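Local coordinates for protein F420-reducing hydrogenase, subunit beta (Methanothermobacter marburgensis, PDB 4OMF) that probably serves as the FAD-carrying, iron-sulfur subunit through which an F420-reducing hydrogenase passes electrons from hydrogen oxidation to coenzyme F420, at residues I194-V199 and K264-I269; I41-V46 and Y92-L97. One frame throughout, in Å; residues are numbered along the deposited sequence.

Interaction 1 (I194-V199 and K264-I269); sequences ICKDYV and KAEKNI. With FAD (flavin-adenine dinucleotide), chain R; SF4 (iron/sulfur cluster), chain N.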
ATOM      1  N   ILE C 194     -13.053 -18.371  18.651  1.00 17.92           N
ATOM      2  CA  ILE C 194     -13.920 -19.147  17.763  1.00 17.69           C
ATOM      3  C   ILE C 194     -13.246 -20.434  17.302  1.00 21.28           C
ATOM      4  O   ILE C 194     -13.729 -21.126  16.404  1.00 20.52           O
ATOM      5  CB  ILE C 194     -14.365 -18.299  16.548  1.00 18.70           C
ATOM      6  CG1 ILE C 194     -13.174 -17.876  15.676  1.00 24.04           C
ATOM      7  CG2 ILE C 194     -15.151 -17.063  17.027  1.00 20.99           C
ATOM      8  CD1 ILE C 194     -13.632 -17.115  14.430  1.00 26.38           C
ATOM      9  N   CYS C 195     -12.156 -20.795  17.964  1.00 20.61           N
ATOM     10  CA  CYS C 195     -11.431 -21.999  17.593  1.00 18.64           C
ATOM     11  C   CYS C 195     -12.100 -23.267  18.183  1.00 21.12           C
ATOM     12  O   CYS C 195     -12.326 -23.351  19.397  1.00 21.73           O
ATOM     13  CB  CYS C 195      -9.988 -21.907  18.059  1.00 16.24           C
ATOM     14  SG  CYS C 195      -8.994 -23.344  17.516  1.00 18.82           S
ATOM     15  N   LYS C 196     -12.419 -24.236  17.327  1.00 19.47           N
ATOM     16  CA  LYS C 196     -13.138 -25.447  17.753  1.00 24.58           C
ATOM     17  C   LYS C 196     -12.226 -26.659  17.939  1.00 24.02           C
ATOM     18  O   LYS C 196     -12.658 -27.707  18.434  1.00 25.87           O
ATOM     19  CB  LYS C 196     -14.232 -25.822  16.729  1.00 26.95           C
ATOM     20  CG  LYS C 196     -15.329 -24.777  16.560  1.00 31.58           C
ATOM     21  CD  LYS C 196     -15.873 -24.729  15.123  1.00 42.62           C
ATOM     22  CE  LYS C 196     -16.856 -25.853  14.833  1.00 44.45           C
ATOM     23  NZ  LYS C 196     -17.670 -25.605  13.591  1.00 43.65           N
ATOM     24  N   ASP C 197     -10.980 -26.528  17.514  1.00 21.67           N
ATOM     25  CA  ASP C 197     -10.084 -27.672  17.384  1.00 19.67           C
ATOM     26  C   ASP C 197      -9.092 -27.694  18.555  1.00 20.81           C
ATOM     27  O   ASP C 197      -8.185 -26.863  18.623  1.00 20.65           O
ATOM     28  CB  ASP C 197      -9.364 -27.579  16.023  1.00 21.91           C
ATOM     29  CG  ASP C 197      -8.612 -28.850  15.622  1.00 25.93           C
ATOM     30  OD1 ASP C 197      -8.205 -29.654  16.490  1.00 25.22           O
ATOM     31  OD2 ASP C 197      -8.394 -29.008  14.398  1.00 23.38           O
ATOM     32  N   TYR C 198      -9.272 -28.653  19.463  1.00 20.25           N
ATOM     33  CA  TYR C 198      -8.389 -28.772  20.616  1.00 21.54           C
ATOM     34  C   TYR C 198      -7.212 -29.702  20.356  1.00 19.83           C
ATOM     35  O   TYR C 198      -6.075 -29.372  20.664  1.00 23.52           O
ATOM     36  CB  TYR C 198      -9.165 -29.264  21.842  1.00 24.71           C
ATOM     37  CG  TYR C 198      -8.302 -29.373  23.084  1.00 23.56           C
ATOM     38  CD1 TYR C 198      -7.567 -28.287  23.534  1.00 28.84           C
ATOM     39  CD2 TYR C 198      -8.223 -30.554  23.802  1.00 29.19           C
ATOM     40  CE1 TYR C 198      -6.785 -28.375  24.668  1.00 27.10           C
ATOM     41  CE2 TYR C 198      -7.434 -30.645  24.942  1.00 28.44           C
ATOM     42  CZ  TYR C 198      -6.726 -29.547  25.364  1.00 22.11           C
ATOM     43  OH  TYR C 198      -5.937 -29.610  26.488  1.00 29.66           O
ATOM     44  N   VAL C 199      -7.492 -30.877  19.799  1.00 21.34           N
ATOM     45  CA  VAL C 199      -6.461 -31.899  19.709  1.00 20.15           C
ATOM     46  C   VAL C 199      -5.836 -31.996  18.321  1.00 19.66           C
ATOM     47  O   VAL C 199      -5.331 -33.057  17.945  1.00 23.05           O
ATOM     48  CB  VAL C 199      -7.005 -33.289  20.120  1.00 22.61           C
ATOM     49  CG1 VAL C 199      -7.205 -33.367  21.640  1.00 24.09           C
ATOM     50  CG2 VAL C 199      -8.304 -33.615  19.393  1.00 21.66           C
ATOM     51  N   LYS C 264     -17.633 -23.541  23.759  1.00 26.57           N
ATOM     52  CA  LYS C 264     -17.287 -22.134  23.924  1.00 27.19           C
ATOM     53  C   LYS C 264     -17.201 -21.464  22.555  1.00 20.97           C
ATOM     54  O   LYS C 264     -17.705 -20.356  22.336  1.00 25.52           O
ATOM     55  CB  LYS C 264     -15.961 -22.001  24.673  1.00 31.96           C
ATOM     56  CG  LYS C 264     -15.469 -20.580  24.855  1.00 38.48           C
ATOM     57  CD  LYS C 264     -14.228 -20.548  25.737  1.00 40.49           C
ATOM     58  CE  LYS C 264     -13.107 -21.379  25.141  1.00 44.84           C
ATOM     59  NZ  LYS C 264     -12.602 -20.781  23.883  1.00 50.29           N
ATOM     60  N   ALA C 265     -16.548 -22.155  21.639  1.00 19.94           N
ATOM     61  CA  ALA C 265     -16.385 -21.656  20.281  1.00 23.53           C
ATOM     62  C   ALA C 265     -17.739 -21.459  19.607  1.00 22.41           C
ATOM     63  O   ALA C 265     -17.973 -20.433  18.975  1.00 23.49           O
ATOM     64  CB  ALA C 265     -15.523 -22.593  19.482  1.00 23.27           C
ATOM     65  N   GLU C 266     -18.654 -22.419  19.755  1.00 23.90           N
ATOM     66  CA  GLU C 266     -19.941 -22.285  19.078  1.00 23.67           C
ATOM     67  C   GLU C 266     -20.721 -21.082  19.621  1.00 23.98           C
ATOM     68  O   GLU C 266     -21.391 -20.377  18.876  1.00 26.54           O
ATOM     69  CB  GLU C 266     -20.743 -23.575  19.206  1.00 30.63           C
ATOM     70  CG  GLU C 266     -20.127 -24.750  18.446  1.00 44.01           C
ATOM     71  CD  GLU C 266     -20.260 -24.654  16.922  1.00 52.64           C
ATOM     72  OE1 GLU C 266     -20.895 -23.700  16.407  1.00 57.25           O
ATOM     73  OE2 GLU C 266     -19.732 -25.556  16.235  1.00 51.95           O
ATOM     74  N   LYS C 267     -20.606 -20.832  20.921  1.00 23.58           N
ATOM     75  CA  LYS C 267     -21.251 -19.673  21.518  1.00 22.68           C
ATOM     76  C   LYS C 267     -20.680 -18.381  20.943  1.00 24.98           C
ATOM     77  O   LYS C 267     -21.420 -17.430  20.638  1.00 22.80           O
ATOM     78  CB  LYS C 267     -21.069 -19.686  23.040  1.00 34.99           C
ATOM     79  CG  LYS C 267     -21.913 -18.668  23.777  1.00 44.78           C
ATOM     80  CD  LYS C 267     -21.907 -18.924  25.280  1.00 50.22           C
ATOM     81  CE  LYS C 267     -22.545 -17.770  26.049  1.00 52.39           C
ATOM     82  NZ  LYS C 267     -21.798 -16.485  25.845  1.00 52.07           N
ATOM     83  N   ASN C 268     -19.365 -18.351  20.806  1.00 20.82           N
ATOM     84  CA  ASN C 268     -18.697 -17.151  20.292  1.00 22.84           C
ATOM     85  C   ASN C 268     -18.921 -16.966  18.795  1.00 24.81           C
ATOM     86  O   ASN C 268     -19.074 -15.837  18.325  1.00 22.43           O
ATOM     87  CB  ASN C 268     -17.202 -17.193  20.621  1.00 26.79           C
ATOM     88  CG  ASN C 268     -16.941 -17.056  22.112  1.00 24.77           C
ATOM     89  OD1 ASN C 268     -17.709 -16.417  22.824  1.00 29.86           O
ATOM     90  ND2 ASN C 268     -15.856 -17.643  22.586  1.00 26.47           N
ATOM     91  N   ILE C 269     -18.970 -18.069  18.046  1.00 22.46           N
ATOM     92  CA  ILE C 269     -19.313 -17.997  16.629  1.00 21.54           C
ATOM     93  C   ILE C 269     -20.725 -17.448  16.449  1.00 22.41           C
ATOM     94  O   ILE C 269     -20.979 -16.593  15.586  1.00 23.43           O
ATOM     95  CB  ILE C 269     -19.175 -19.381  15.972  1.00 23.60           C
ATOM     96  CG1 ILE C 269     -17.684 -19.735  15.877  1.00 22.98           C
ATOM     97  CG2 ILE C 269     -19.858 -19.408  14.614  1.00 27.42           C
ATOM     98  CD1 ILE C 269     -17.426 -21.231  15.675  1.00 25.58           C
TER
HETATM   99  PA  FAD R 405       9.050 -31.332  22.597  1.00 21.12           P
HETATM  100  O1A FAD R 405       9.186 -30.505  23.849  1.00 20.55           O
HETATM  101  O2A FAD R 405       9.974 -32.463  22.253  1.00 22.67           O
HETATM  102  O5B FAD R 405       9.072 -30.324  21.363  1.00 21.12           O
HETATM  103  C5B FAD R 405       8.108 -29.263  21.414  1.00 21.81           C
HETATM  104  C4B FAD R 405       7.874 -28.789  19.979  1.00 23.30           C
HETATM  105  O4B FAD R 405       6.872 -27.770  19.981  1.00 24.29           O
HETATM  106  C3B FAD R 405       9.151 -28.186  19.408  1.00 24.79           C
HETATM  107  O3B FAD R 405       9.449 -28.715  18.106  1.00 21.05           O
HETATM  108  C2B FAD R 405       8.815 -26.706  19.296  1.00 25.17           C
HETATM  109  O2B FAD R 405       9.449 -26.125  18.146  1.00 29.28           O
HETATM  110  C1B FAD R 405       7.303 -26.688  19.171  1.00 19.96           C
HETATM  111  N9A FAD R 405       6.766 -25.419  19.691  1.00 18.57           N
HETATM  112  C8A FAD R 405       7.018 -24.897  20.905  1.00 19.52           C
HETATM  113  N7A FAD R 405       6.355 -23.728  21.069  1.00 17.65           N
HETATM  114  C5A FAD R 405       5.661 -23.510  19.917  1.00 18.43           C
HETATM  115  C6A FAD R 405       4.768 -22.444  19.409  1.00 22.65           C
HETATM  116  N6A FAD R 405       4.476 -21.348  20.158  1.00 21.71           N
HETATM  117  N1A FAD R 405       4.257 -22.611  18.178  1.00 20.14           N
HETATM  118  C2A FAD R 405       4.559 -23.670  17.398  1.00 21.72           C
HETATM  119  N3A FAD R 405       5.376 -24.678  17.786  1.00 21.49           N
HETATM  120  C4A FAD R 405       5.937 -24.632  19.021  1.00 20.42           C
HETATM  121  N1  FAD R 405      -0.783 -29.199  25.354  1.00 21.47           N
HETATM  122  C2  FAD R 405      -1.990 -29.682  25.851  1.00 20.74           C
HETATM  123  O2  FAD R 405      -2.029 -30.841  26.311  1.00 22.08           O
HETATM  124  N3  FAD R 405      -3.099 -28.848  25.861  1.00 19.91           N
HETATM  125  C4  FAD R 405      -3.033 -27.572  25.341  1.00 22.00           C
HETATM  126  O4  FAD R 405      -4.067 -26.867  25.334  1.00 20.32           O
HETATM  127  C4X FAD R 405      -1.762 -26.898  25.472  1.00 22.69           C
HETATM  128  N5  FAD R 405      -1.744 -25.485  25.014  1.00 19.24           N
HETATM  129  C5X FAD R 405      -0.687 -25.228  24.028  1.00 21.18           C
HETATM  130  C6  FAD R 405      -0.667 -23.919  23.518  1.00 18.08           C
HETATM  131  C7  FAD R 405       0.416 -23.489  22.742  1.00 19.78           C
HETATM  132  C7M FAD R 405       0.440 -22.076  22.174  1.00 19.56           C
HETATM  133  C8  FAD R 405       1.464 -24.378  22.511  1.00 19.24           C
HETATM  134  C8M FAD R 405       2.693 -24.032  21.693  1.00 20.29           C
HETATM  135  C9  FAD R 405       1.457 -25.690  23.033  1.00 19.54           C
HETATM  136  C9A FAD R 405       0.418 -26.095  23.878  1.00 19.92           C
HETATM  137  N10 FAD R 405       0.351 -27.441  24.324  1.00 19.58           N
HETATM  138  C10 FAD R 405      -0.628 -27.838  25.216  1.00 21.69           C
HETATM  139  C1' FAD R 405       1.252 -28.504  23.839  1.00 20.57           C
HETATM  140  C2' FAD R 405       2.452 -28.754  24.715  1.00 21.20           C
HETATM  141  O2' FAD R 405       2.747 -27.752  25.576  1.00 21.08           O
HETATM  142  C3' FAD R 405       3.476 -29.329  24.053  1.00 20.94           C
HETATM  143  O3' FAD R 405       4.112 -28.492  23.197  1.00 22.09           O
HETATM  144  C4' FAD R 405       3.240 -30.727  23.505  1.00 19.98           C
HETATM  145  O4' FAD R 405       2.751 -31.629  24.519  1.00 23.63           O
HETATM  146  C5' FAD R 405       4.514 -31.285  22.861  1.00 19.12           C
HETATM  147  O5' FAD R 405       5.423 -31.692  23.872  1.00 20.17           O
HETATM  148  P   FAD R 405       6.628 -32.693  23.548  1.00 21.05           P
HETATM  149  O1P FAD R 405       6.029 -33.866  22.803  1.00 21.39           O
HETATM  150  O2P FAD R 405       7.402 -32.971  24.803  1.00 20.62           O
HETATM  151  O3P FAD R 405       7.513 -31.841  22.480  1.00 22.88           O
HETATM  152 FE1  SF4 N 401      -4.697 -21.349  17.181  1.00 18.03          FE
HETATM  153 FE2  SF4 N 401      -6.969 -22.310  18.144  1.00 18.51          FE
HETATM  154 FE3  SF4 N 401      -5.943 -20.092  19.218  1.00 18.06          FE
HETATM  155 FE4  SF4 N 401      -4.673 -22.426  19.650  1.00 19.02          FE
HETATM  156  S1  SF4 N 401      -6.804 -21.877  20.394  1.00 17.99           S
HETATM  157  S2  SF4 N 401      -3.680 -20.434  18.987  1.00 17.14           S
HETATM  158  S3  SF4 N 401      -5.106 -23.555  17.737  1.00 17.38           S
HETATM  159  S4  SF4 N 401      -6.747 -20.295  17.079  1.00 19.33           S
HETATM  160  O   HOH W   1     -11.912 -21.636  21.524  1.00 38.89           O
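Ile194 and Ala265 bring the irregular loop 194-199 against residues 264-269 of helix 251-275, their CA atoms 4.3 Å apart. This is a cluster-binding loop packed on a helix: Cys195 in the loop ligates an iron-sulfur cluster, Cys195 SG lying 2.4 Å from FE2. The cysteine side chain leaves the backbone away from the helix, and its torsion, with SG beside the carbonyl carbon (chi1 -176°), sets where the sulfur meets the cluster. The carbonyl oxygen of Cys195 sits 3.3 Å from the methyl CB of Ala265 and also accepts from a water, which in turn accepts from Lys264 NZ. The lysine thus reaches the loop through a single water, its chain folded back by the bends at its last two torsions. Ile194 meets Ile269 at about a right angle, Ile194 CB resting 3.7 Å from Ile269 CG1, with the CG2 branch of Ile194 alongside that same methylene. Asn268 adds its CB to the CG2 methyl of Ile194 and gives its ND2 to the carbonyl of Lys193, a further tie from helix to loop. Lys196 lays its aliphatic part over Ala265 CB and across Ile269 CD1; bends at chi2 and chi3 then carry Lys196 NZ to the exposed Glu266, where a salt bridge of 3.4 Å to Glu266 OE2 closes the contact. Beyond the helix contact, the loop carries Tyr198 to the flavin, and Lys261 and Lys262, just before 264-269 on the same helix, donate to the carbonyls of Asp197 and Lys196. The flavin O4 lies at the edge of the tyrosine ring, near its plane, and FAD N3 donates to Tyr198 OH over 3.0 Å with an N-H...O angle of 162°.

Interaction 2 (I41-V46 and Y92-L97); sequences IIEGAV and YGIEKL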
ATOM      1  N   ILE C  41      12.889 -40.253   6.219  1.00 24.18           N
ATOM      2  CA  ILE C  41      11.481 -40.009   5.927  1.00 24.07           C
ATOM      3  C   ILE C  41      11.264 -38.519   5.683  1.00 23.41           C
ATOM      4  O   ILE C  41      10.462 -38.121   4.831  1.00 23.21           O
ATOM      5  CB  ILE C  41      10.585 -40.518   7.068  1.00 25.84           C
ATOM      6  CG1 ILE C  41      10.650 -42.045   7.128  1.00 28.13           C
ATOM      7  CG2 ILE C  41       9.150 -40.081   6.864  1.00 22.64           C
ATOM      8  CD1 ILE C  41      10.134 -42.609   8.428  1.00 29.05           C
ATOM      9  N   ILE C  42      12.015 -37.698   6.410  1.00 24.07           N
ATOM     10  CA  ILE C  42      12.082 -36.276   6.124  1.00 20.11           C
ATOM     11  C   ILE C  42      13.533 -35.856   6.001  1.00 22.21           C
ATOM     12  O   ILE C  42      14.439 -36.576   6.460  1.00 19.92           O
ATOM     13  CB  ILE C  42      11.383 -35.413   7.211  1.00 20.69           C
ATOM     14  CG1 ILE C  42      12.064 -35.568   8.583  1.00 19.15           C
ATOM     15  CG2 ILE C  42       9.875 -35.735   7.260  1.00 20.95           C
ATOM     16  CD1 ILE C  42      11.349 -34.804   9.723  1.00 17.50           C
ATOM     17  N   GLU C  43      13.753 -34.693   5.387  1.00 18.96           N
ATOM     18  CA  GLU C  43      15.108 -34.153   5.199  1.00 18.19           C
ATOM     19  C   GLU C  43      15.321 -32.908   6.061  1.00 23.07           C
ATOM     20  O   GLU C  43      16.444 -32.380   6.174  1.00 20.67           O
ATOM     21  CB  GLU C  43      15.352 -33.822   3.718  1.00 22.70           C
ATOM     22  CG  GLU C  43      15.272 -35.056   2.825  1.00 18.88           C
ATOM     23  CD  GLU C  43      15.174 -34.740   1.339  1.00 24.84           C
ATOM     24  OE1 GLU C  43      14.760 -33.618   0.971  1.00 25.75           O
ATOM     25  OE2 GLU C  43      15.517 -35.635   0.535  1.00 25.82           O
ATOM     26  N   GLY C  44      14.235 -32.446   6.668  1.00 24.57           N
ATOM     27  CA  GLY C  44      14.281 -31.288   7.539  1.00 20.37           C
ATOM     28  C   GLY C  44      12.906 -31.086   8.138  1.00 20.73           C
ATOM     29  O   GLY C  44      11.929 -31.726   7.707  1.00 20.03           O
ATOM     30  N   ALA C  45      12.813 -30.211   9.132  1.00 18.53           N
ATOM     31  CA  ALA C  45      11.511 -29.886   9.693  1.00 16.83           C
ATOM     32  C   ALA C  45      11.440 -28.437  10.132  1.00 19.53           C
ATOM     33  O   ALA C  45      12.418 -27.891  10.608  1.00 20.02           O
ATOM     34  CB  ALA C  45      11.193 -30.810  10.883  1.00 19.62           C
ATOM     35  N   VAL C  46      10.272 -27.826   9.994  1.00 18.65           N
ATOM     36  CA  VAL C  46      10.092 -26.460  10.489  1.00 20.66           C
ATOM     37  C   VAL C  46       9.644 -26.570  11.944  1.00 18.45           C
ATOM     38  O   VAL C  46       8.724 -27.340  12.253  1.00 20.22           O
ATOM     39  CB  VAL C  46       9.052 -25.655   9.653  1.00 18.81           C
ATOM     40  CG1 VAL C  46       8.743 -24.325  10.354  1.00 22.48           C
ATOM     41  CG2 VAL C  46       9.591 -25.387   8.238  1.00 25.77           C
ATOM     42  N   TYR C  92      16.440 -24.294   0.833  1.00 16.89           N
ATOM     43  CA  TYR C  92      16.966 -25.383   1.684  1.00 17.09           C
ATOM     44  C   TYR C  92      17.003 -26.723   0.934  1.00 19.09           C
ATOM     45  O   TYR C  92      17.694 -27.666   1.363  1.00 18.22           O
ATOM     46  CB  TYR C  92      16.156 -25.532   2.972  1.00 15.88           C
ATOM     47  CG  TYR C  92      16.438 -24.447   3.992  1.00 18.02           C
ATOM     48  CD1 TYR C  92      17.382 -24.644   4.997  1.00 21.34           C
ATOM     49  CD2 TYR C  92      15.762 -23.235   3.952  1.00 18.52           C
ATOM     50  CE1 TYR C  92      17.649 -23.648   5.937  1.00 21.56           C
ATOM     51  CE2 TYR C  92      16.016 -22.239   4.894  1.00 21.61           C
ATOM     52  CZ  TYR C  92      16.961 -22.458   5.875  1.00 24.46           C
ATOM     53  OH  TYR C  92      17.205 -21.470   6.799  1.00 29.22           O
ATOM     54  N   GLY C  93      16.270 -26.804  -0.178  1.00 17.99           N
ATOM     55  CA  GLY C  93      16.365 -27.954  -1.080  1.00 17.38           C
ATOM     56  C   GLY C  93      15.560 -29.188  -0.662  1.00 18.07           C
ATOM     57  O   GLY C  93      15.707 -30.264  -1.255  1.00 19.23           O
ATOM     58  N   ILE C  94      14.709 -29.038   0.359  1.00 18.21           N
ATOM     59  CA  ILE C  94      14.028 -30.178   0.968  1.00 19.35           C
ATOM     60  C   ILE C  94      12.848 -30.663   0.121  1.00 17.94           C
ATOM     61  O   ILE C  94      12.034 -29.859  -0.327  1.00 17.88           O
ATOM     62  CB  ILE C  94      13.539 -29.810   2.388  1.00 16.33           C
ATOM     63  CG1 ILE C  94      14.730 -29.570   3.317  1.00 18.22           C
ATOM     64  CG2 ILE C  94      12.547 -30.857   2.955  1.00 16.50           C
ATOM     65  CD1 ILE C  94      14.345 -28.700   4.558  1.00 18.96           C
ATOM     66  N   GLU C  95      12.782 -31.968  -0.124  1.00 16.55           N
ATOM     67  CA  GLU C  95      11.660 -32.539  -0.872  1.00 16.35           C
ATOM     68  C   GLU C  95      10.776 -33.431  -0.006  1.00 18.09           C
ATOM     69  O   GLU C  95       9.702 -33.866  -0.442  1.00 19.77           O
ATOM     70  CB  GLU C  95      12.166 -33.321  -2.088  1.00 18.62           C
ATOM     71  CG  GLU C  95      12.648 -32.345  -3.173  1.00 16.84           C
ATOM     72  CD  GLU C  95      13.224 -33.033  -4.407  1.00 22.09           C
ATOM     73  OE1 GLU C  95      13.624 -34.219  -4.317  1.00 24.51           O
ATOM     74  OE2 GLU C  95      13.296 -32.356  -5.461  1.00 27.72           O
ATOM     75  N   LYS C  96      11.236 -33.684   1.213  1.00 18.90           N
ATOM     76  CA  LYS C  96      10.488 -34.455   2.223  1.00 19.18           C
ATOM     77  C   LYS C  96      10.474 -33.679   3.530  1.00 19.78           C
ATOM     78  O   LYS C  96      11.449 -33.694   4.275  1.00 20.97           O
ATOM     79  CB  LYS C  96      11.119 -35.827   2.452  1.00 16.84           C
ATOM     80  CG  LYS C  96      11.036 -36.806   1.268  1.00 20.32           C
ATOM     81  CD  LYS C  96      12.101 -37.922   1.431  1.00 28.99           C
ATOM     82  CE  LYS C  96      11.717 -39.198   0.710  1.00 41.19           C
ATOM     83  NZ  LYS C  96      11.408 -38.937  -0.724  1.00 48.60           N
ATOM     84  N   LEU C  97       9.370 -32.999   3.801  1.00 16.79           N
ATOM     85  CA  LEU C  97       9.348 -32.023   4.869  1.00 16.94           C
ATOM     86  C   LEU C  97       8.508 -32.470   6.062  1.00 16.21           C
ATOM     87  O   LEU C  97       7.419 -33.031   5.894  1.00 21.05           O
ATOM     88  CB  LEU C  97       8.809 -30.689   4.330  1.00 15.00           C
ATOM     89  CG  LEU C  97       8.835 -29.484   5.279  1.00 20.11           C
ATOM     90  CD1 LEU C  97      10.253 -29.222   5.750  1.00 18.58           C
ATOM     91  CD2 LEU C  97       8.254 -28.251   4.582  1.00 20.81           C
TER
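Ile42 and Lys96 lie closest in the backbone, CA to CA 4.6 Å, where two segments approach the mixed sheet side by side and lead into its neighbouring parallel strands 44-51 and 97-101. Such parallel neighbours belong to an alpha/beta arrangement, with helix 28-39 preceding one strand and helix 85-89 preceding the other. Glu43 joins the two segments with both its backbone and its side chain. Glu43 N donates to Lys96 O over 2.7 Å, nearly straight at 164° and in the carbonyl plane. The carboxylate turns to the backbone of segment 92-97: CG anti to the carbonyl carbon (chi1 -62°) and an extended chain beyond it bring OE1 to the amide of Glu95. Glu95 N donates to Glu43 OE1 over 2.8 Å, almost straight and nearly along the C-O axis. The second carboxylate oxygen, Glu43 OE2, forms a salt bridge outside these segments, with a basic side chain of another protein's chain, so the one carboxylate serves both the segment pair and the interface. Glu95 OE1 likewise pairs with a basic group across that interface, and Gly93 O accepts from a basic side chain there. The negative carboxylates are thereby probably balanced by the partner. One donor does go without: Gly44 N is buried by the contact and has no partner in the model, although Lys96 O lies 3.9 Å from Gly44 N. The backbone bond of Gly44 to Gly98 does not use this N; Val46 also bonds to Gly98 through its backbone. Apolar groups fill in around these bonds. Lys96 CB covers Ile41 O, Ile42 CG2 lies against the carbonyl carbon of Leu97, and Ile94 CD1 touches Gly44 CA. Finally, the CD1 methyl of Leu97 sits 3.6 Å from Gly44 O.

Interactions 1 and 2 lie on opposite sides of the chain's centre, with centres 32 Å apart and nearest atoms about 16 Å apart, and follow one another in sequence without overlap. The redox groups relate them. Interaction 1 touches both directly, through a cysteine on the cluster and a tyrosine on the flavin. Interaction 2 is further off: the side chain of Ala45 is about 8 Å from FAD, while that of Leu97 is about 9 Å from the bound N,N-dimethylmethanamine. Strand 44-51, part of which lies in interaction 2, reaches the cofactor itself, since the backbone N of Ala48 is hydrogen-bonded to FAD. Both contacts also have side chains packed against another protein's chain.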